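Long-range contacts in Chains: A (Unidentified, PDB 6ZM9), which cleaves S-adenosyl methionine as a phage-encoded SAM lyase, here holding 5'-deoxy-5'-methylthioadenosine in its pocket: residues G95-R99 with I123-W127; G10-R14 with L82-F87. One frame throughout, in Å; residues are numbered along the deposited sequence. Where two conformers were deposited one is given.

Contact 1: residues G95-R99 with I123-W127. With PO4 (phosphate ion), chain B.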
loop_
_atom_site.group_PDB
_atom_site.type_symbol
_atom_site.label_atom_id
_atom_site.label_comp_id
_atom_site.label_asym_id
_atom_site.label_seq_id
_atom_site.Cartn_x
_atom_site.Cartn_y
_atom_site.Cartn_z
ATOM N N GLY A 95 -9.612 10.803 11.136
ATOM C CA GLY A 95 -8.312 11.441 10.977
ATOM C C GLY A 95 -8.093 12.589 11.947
ATOM O O GLY A 95 -7.000 12.745 12.500
ATOM N N LYS A 96 -9.129 13.416 12.154
ATOM C CA LYS A 96 -8.999 14.540 13.075
ATOM C C LYS A 96 -8.764 14.059 14.495
ATOM O O LYS A 96 -7.933 14.623 15.215
ATOM C CB LYS A 96 -10.247 15.417 13.021
ATOM C CG LYS A 96 -10.314 16.279 11.799
ATOM C CD LYS A 96 -11.393 17.335 11.931
ATOM C CE LYS A 96 -10.918 18.663 11.327
ATOM N NZ LYS A 96 -11.255 19.872 12.148
ATOM N N GLU A 97 -9.439 12.986 14.911
ATOM C CA GLU A 97 -9.233 12.501 16.272
ATOM C C GLU A 97 -7.872 11.823 16.421
ATOM O O GLU A 97 -7.215 11.971 17.455
ATOM C CB GLU A 97 -10.361 11.583 16.710
ATOM C CG GLU A 97 -10.292 11.268 18.205
ATOM C CD GLU A 97 -10.460 12.502 19.099
ATOM O OE1 GLU A 97 -11.451 13.236 18.908
ATOM O OE2 GLU A 97 -9.603 12.746 19.990
ATOM N N LEU A 98 -7.428 11.071 15.404
ATOM C CA LEU A 98 -6.088 10.487 15.460
ATOM C C LEU A 98 -5.018 11.565 15.587
ATOM O O LEU A 98 -4.040 11.389 16.320
ATOM C CB LEU A 98 -5.827 9.628 14.219
ATOM C CG LEU A 98 -6.596 8.305 14.187
ATOM C CD1 LEU A 98 -6.515 7.702 12.792
ATOM C CD2 LEU A 98 -6.126 7.321 15.244
ATOM N N ARG A 99 -5.185 12.689 14.879
ATOM C CA ARG A 99 -4.197 13.758 14.987
ATOM C C ARG A 99 -4.077 14.239 16.430
ATOM O O ARG A 99 -2.972 14.423 16.945
ATOM C CB ARG A 99 -4.548 14.940 14.075
ATOM C CG ARG A 99 -3.406 15.978 14.026
ATOM C CD ARG A 99 -3.842 17.424 14.048
ATOM N NE ARG A 99 -4.694 17.762 15.187
ATOM C CZ ARG A 99 -4.273 17.989 16.434
ATOM N NH1 ARG A 99 -2.986 17.918 16.762
ATOM N NH2 ARG A 99 -5.167 18.276 17.370
ATOM N N ILE A 123 -4.630 17.299 7.564
ATOM C CA ILE A 123 -5.317 17.745 8.758
ATOM C C ILE A 123 -4.237 18.303 9.651
ATOM O O ILE A 123 -3.395 17.546 10.150
ATOM C CB ILE A 123 -6.075 16.608 9.447
ATOM C CG1 ILE A 123 -7.140 16.049 8.530
ATOM C CG2 ILE A 123 -6.678 17.139 10.747
ATOM C CD1 ILE A 123 -7.803 14.780 9.049
ATOM N N THR A 124 -4.220 19.621 9.828
ATOM C CA THR A 124 -3.068 20.307 10.385
ATOM C C THR A 124 -3.428 20.956 11.704
ATOM O O THR A 124 -4.455 21.636 11.814
ATOM C CB THR A 124 -2.556 21.346 9.392
ATOM O OG1 THR A 124 -2.219 20.675 8.175
ATOM C CG2 THR A 124 -1.336 22.031 9.926
ATOM N N ALA A 125 -2.559 20.766 12.685
ATOM C CA ALA A 125 -2.755 21.365 13.990
ATOM C C ALA A 125 -2.708 22.883 13.898
ATOM O O ALA A 125 -1.907 23.459 13.158
ATOM C CB ALA A 125 -1.636 20.894 14.916
ATOM N N GLU A 126 -3.551 23.536 14.695
ATOM C CA GLU A 126 -3.623 24.989 14.746
ATOM C C GLU A 126 -2.934 25.560 15.983
ATOM O O GLU A 126 -3.318 26.623 16.482
ATOM C CB GLU A 126 -5.078 25.436 14.654
ATOM C CG GLU A 126 -5.730 25.171 13.303
ATOM C CD GLU A 126 -7.201 25.561 13.294
ATOM O OE1 GLU A 126 -7.512 26.750 13.448
ATOM O OE2 GLU A 126 -8.076 24.691 13.192
ATOM N N TRP A 127 -1.912 24.871 16.480
ATOM C CA TRP A 127 -1.113 25.371 17.580
ATOM C C TRP A 127 -0.748 26.837 17.384
ATOM O O TRP A 127 -0.233 27.231 16.331
ATOM C CB TRP A 127 0.167 24.542 17.664
ATOM C CG TRP A 127 -0.049 23.058 17.847
ATOM C CD1 TRP A 127 -1.067 22.440 18.526
ATOM C CD2 TRP A 127 0.799 22.020 17.367
ATOM N NE1 TRP A 127 -0.906 21.069 18.479
ATOM C CE2 TRP A 127 0.242 20.792 17.781
ATOM C CE3 TRP A 127 1.987 22.003 16.628
ATOM C CZ2 TRP A 127 0.825 19.571 17.470
ATOM C CZ3 TRP A 127 2.560 20.786 16.322
ATOM C CH2 TRP A 127 1.976 19.592 16.730
HETATM P P PO4 B . -3.237 18.079 20.581
HETATM O O1 PO4 B . -2.275 18.689 19.583
HETATM O O2 PO4 B . -3.119 18.936 21.829
HETATM O O3 PO4 B . -4.634 18.141 20.018
HETATM O O4 PO4 B . -2.861 16.634 20.867
#
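Near its C-terminal end helix 84-101 packs on the last strand, 116-124, of the antiparallel sheet; I123 and R99 bury the most surface. I123 points its side chain at the helix: CD1 comes within 3.6 Å of both G95 C and K96 N. A CB on residue 95 would clash with that methyl, so the glycine lets the strand sit close. K96 lays its CG 3.9 Å from I123 CG2, while its NZ hydrogen-bonds to S1 O of the second subunit, whose strand pairs with I123 and T124 and carries the sheet across the interface. R99 then runs along the strand's end, its CD 3.9 Å from I123 O, and A125 CA lies over one face of its guanidinium. No hydrogen bond joins the segments directly; a phosphate, probably from the crystallisation liquor, bridges them instead. R99 NH2 donates to PO4 O3 at 2.7 Å, and PO4 O1 accepts from R99 NH1 and W127 NE1, each at 3.0 Å.

Contact 2: residues G10-R14 with L82-F87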
loop_
_atom_site.group_PDB
_atom_site.type_symbol
_atom_site.label_atom_id
_atom_site.label_comp_id
_atom_site.label_asym_id
_atom_site.label_seq_id
_atom_site.Cartn_x
_atom_site.Cartn_y
_atom_site.Cartn_z
ATOM N N GLY A 10 -18.143 1.982 -3.859
ATOM C CA GLY A 10 -16.743 1.630 -3.936
ATOM C C GLY A 10 -15.836 2.614 -3.237
ATOM O O GLY A 10 -14.803 2.989 -3.787
ATOM N N PHE A 11 -16.180 3.023 -2.020
ATOM C CA PHE A 11 -15.343 3.954 -1.282
ATOM C C PHE A 11 -14.229 3.262 -0.517
ATOM O O PHE A 11 -14.404 2.156 0.010
ATOM C CB PHE A 11 -16.182 4.809 -0.341
ATOM C CG PHE A 11 -17.194 5.620 -1.057
ATOM C CD1 PHE A 11 -16.797 6.626 -1.920
ATOM C CD2 PHE A 11 -18.538 5.329 -0.940
ATOM C CE1 PHE A 11 -17.740 7.356 -2.630
ATOM C CE2 PHE A 11 -19.492 6.064 -1.640
ATOM C CZ PHE A 11 -19.089 7.069 -2.491
ATOM N N SER A 12 -13.086 3.931 -0.463
ATOM C CA SER A 12 -11.981 3.502 0.369
ATOM C C SER A 12 -11.208 4.731 0.815
ATOM O O SER A 12 -11.402 5.835 0.301
ATOM C CB SER A 12 -11.072 2.537 -0.381
ATOM O OG SER A 12 -10.409 3.178 -1.456
ATOM N N ALA A 13 -10.324 4.532 1.792
ATOM C CA ALA A 13 -9.522 5.623 2.301
ATOM C C ALA A 13 -8.165 5.112 2.749
ATOM O O ALA A 13 -7.987 3.931 3.054
ATOM C CB ALA A 13 -10.184 6.290 3.512
ATOM N N ARG A 14 -7.206 6.032 2.778
ATOM C CA ARG A 14 -5.893 5.814 3.369
ATOM C C ARG A 14 -5.619 6.969 4.324
ATOM O O ARG A 14 -5.860 8.132 3.987
ATOM C CB ARG A 14 -4.787 5.803 2.304
ATOM C CG ARG A 14 -4.905 4.723 1.265
ATOM C CD ARG A 14 -3.548 4.445 0.608
ATOM N NE ARG A 14 -3.079 5.547 -0.231
ATOM C CZ ARG A 14 -1.871 5.609 -0.786
ATOM N NH1 ARG A 14 -0.984 4.642 -0.586
ATOM N NH2 ARG A 14 -1.547 6.649 -1.539
ATOM N N LEU A 82 -21.826 2.716 2.402
ATOM C CA LEU A 82 -22.208 4.023 2.895
ATOM C C LEU A 82 -22.299 5.010 1.737
ATOM O O LEU A 82 -21.721 4.815 0.665
ATOM C CB LEU A 82 -21.179 4.541 3.895
ATOM C CG LEU A 82 -20.888 3.668 5.126
ATOM C CD1 LEU A 82 -19.870 4.395 6.028
ATOM C CD2 LEU A 82 -22.168 3.310 5.862
ATOM N N SER A 83 -23.034 6.087 1.975
ATOM C CA SER A 83 -23.044 7.180 1.031
ATOM C C SER A 83 -21.690 7.877 1.031
ATOM O O SER A 83 -20.914 7.791 1.991
ATOM C CB SER A 83 -24.123 8.191 1.416
ATOM O OG SER A 83 -23.743 8.918 2.584
ATOM N N LYS A 84 -21.408 8.611 -0.031
ATOM C CA LYS A 84 -20.152 9.382 -0.170
ATOM C C LYS A 84 -19.998 10.332 1.024
ATOM O O LYS A 84 -18.926 10.365 1.599
ATOM C CB LYS A 84 -20.161 10.154 -1.486
ATOM C CG LYS A 84 -18.906 10.946 -1.782
ATOM C CD LYS A 84 -18.930 11.581 -3.151
ATOM C CE LYS A 84 -17.584 11.544 -3.833
ATOM N NZ LYS A 84 -17.449 12.610 -4.849
ATOM N N GLU A 85 -21.057 11.071 1.381
ATOM C CA GLU A 85 -20.976 12.049 2.464
ATOM C C GLU A 85 -20.777 11.369 3.813
ATOM O O GLU A 85 -19.999 11.843 4.648
ATOM C CB GLU A 85 -22.250 12.906 2.457
ATOM C CG GLU A 85 -22.540 13.654 3.760
ATOM C CD GLU A 85 -23.805 14.500 3.694
ATOM O OE1 GLU A 85 -24.247 14.841 2.575
ATOM O OE2 GLU A 85 -24.363 14.824 4.767
ATOM N N ASP A 86 -21.472 10.257 4.040
ATOM C CA ASP A 86 -21.363 9.496 5.303
ATOM C C ASP A 86 -19.944 8.933 5.443
ATOM O O ASP A 86 -19.325 9.140 6.473
ATOM C CB ASP A 86 -22.402 8.387 5.361
ATOM C CG ASP A 86 -22.494 7.758 6.728
ATOM O OD1 ASP A 86 -21.963 8.337 7.667
ATOM O OD2 ASP A 86 -23.105 6.706 6.837
ATOM N N PHE A 87 -19.451 8.237 4.431
ATOM C CA PHE A 87 -18.104 7.686 4.500
ATOM C C PHE A 87 -17.071 8.789 4.672
ATOM O O PHE A 87 -16.164 8.685 5.514
ATOM C CB PHE A 87 -17.815 6.883 3.236
ATOM C CG PHE A 87 -16.452 6.244 3.221
ATOM C CD1 PHE A 87 -16.228 5.075 3.909
ATOM C CD2 PHE A 87 -15.404 6.825 2.549
ATOM C CE1 PHE A 87 -14.979 4.490 3.926
ATOM C CE2 PHE A 87 -14.152 6.226 2.540
ATOM C CZ PHE A 87 -13.943 5.058 3.241
#
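Aromatic contacts carry most of this junction. F11 and F87 both send their CA-to-CB bonds toward the opposite segment, and their rings lie near parallel, with planes 19° apart, but slid so far that they barely overlap; the centroids are 5.8 Å apart. What covers the F87 face is the F11 methylene: F11 CB stands 3.8 Å from the centroid of the F87 ring, 19° off its normal, a CH-pi contact. Strand alternation puts A13 on the same side as F11, and A13 CB reaches F87 CZ at 4.0 Å. S12 points away, yet its backbone O still meets the edge of the F87 ring, 3.6 Å from F87 CE2.

In the fold, this is where the first turn of helix 84-101 settles against the start of strand 11-21, a central strand whose backbone hydrogen-bonds to both 66-77 and 106-113. F11 lies between the sheet and the start of the helix.

Contacts with the backbone and with aliphatic carbons complete the F11 surroundings. F11 CE2 is 3.4 Å from L82 O, which lies at the ring edge, and F11 CZ is 3.4 Å from K84 CB. Beyond that carbon the lysine leads away, and its NZ hydrogen-bonds to Q118 OE1.

No hydrogen bond joins the two segments; among those at the helix start, two lie within 82-87. S83 is the N-cap: its OG accepts from D86 N at 3.0 Å, while S83 O takes F87 N at 2.9 Å, a backbone bond of the first turn.

How the contacts relate
Both contacts hold helix 84-101 to the same antiparallel sheet, contact 2 at the start of the helix and contact 1 near its end. Their centres are about 20 Å apart and their nearest atoms about 8 Å, so they do not touch. Along the chain they come in series: contact 2 spans from strand 11-21 to the helix start and closes before contact 1 opens, which then links the helix to strand 116-124 beyond it. These contacts place both ends of the helix against the sheet, on a central strand and on a strand at the subunit interface, where the second subunit continues the sheet.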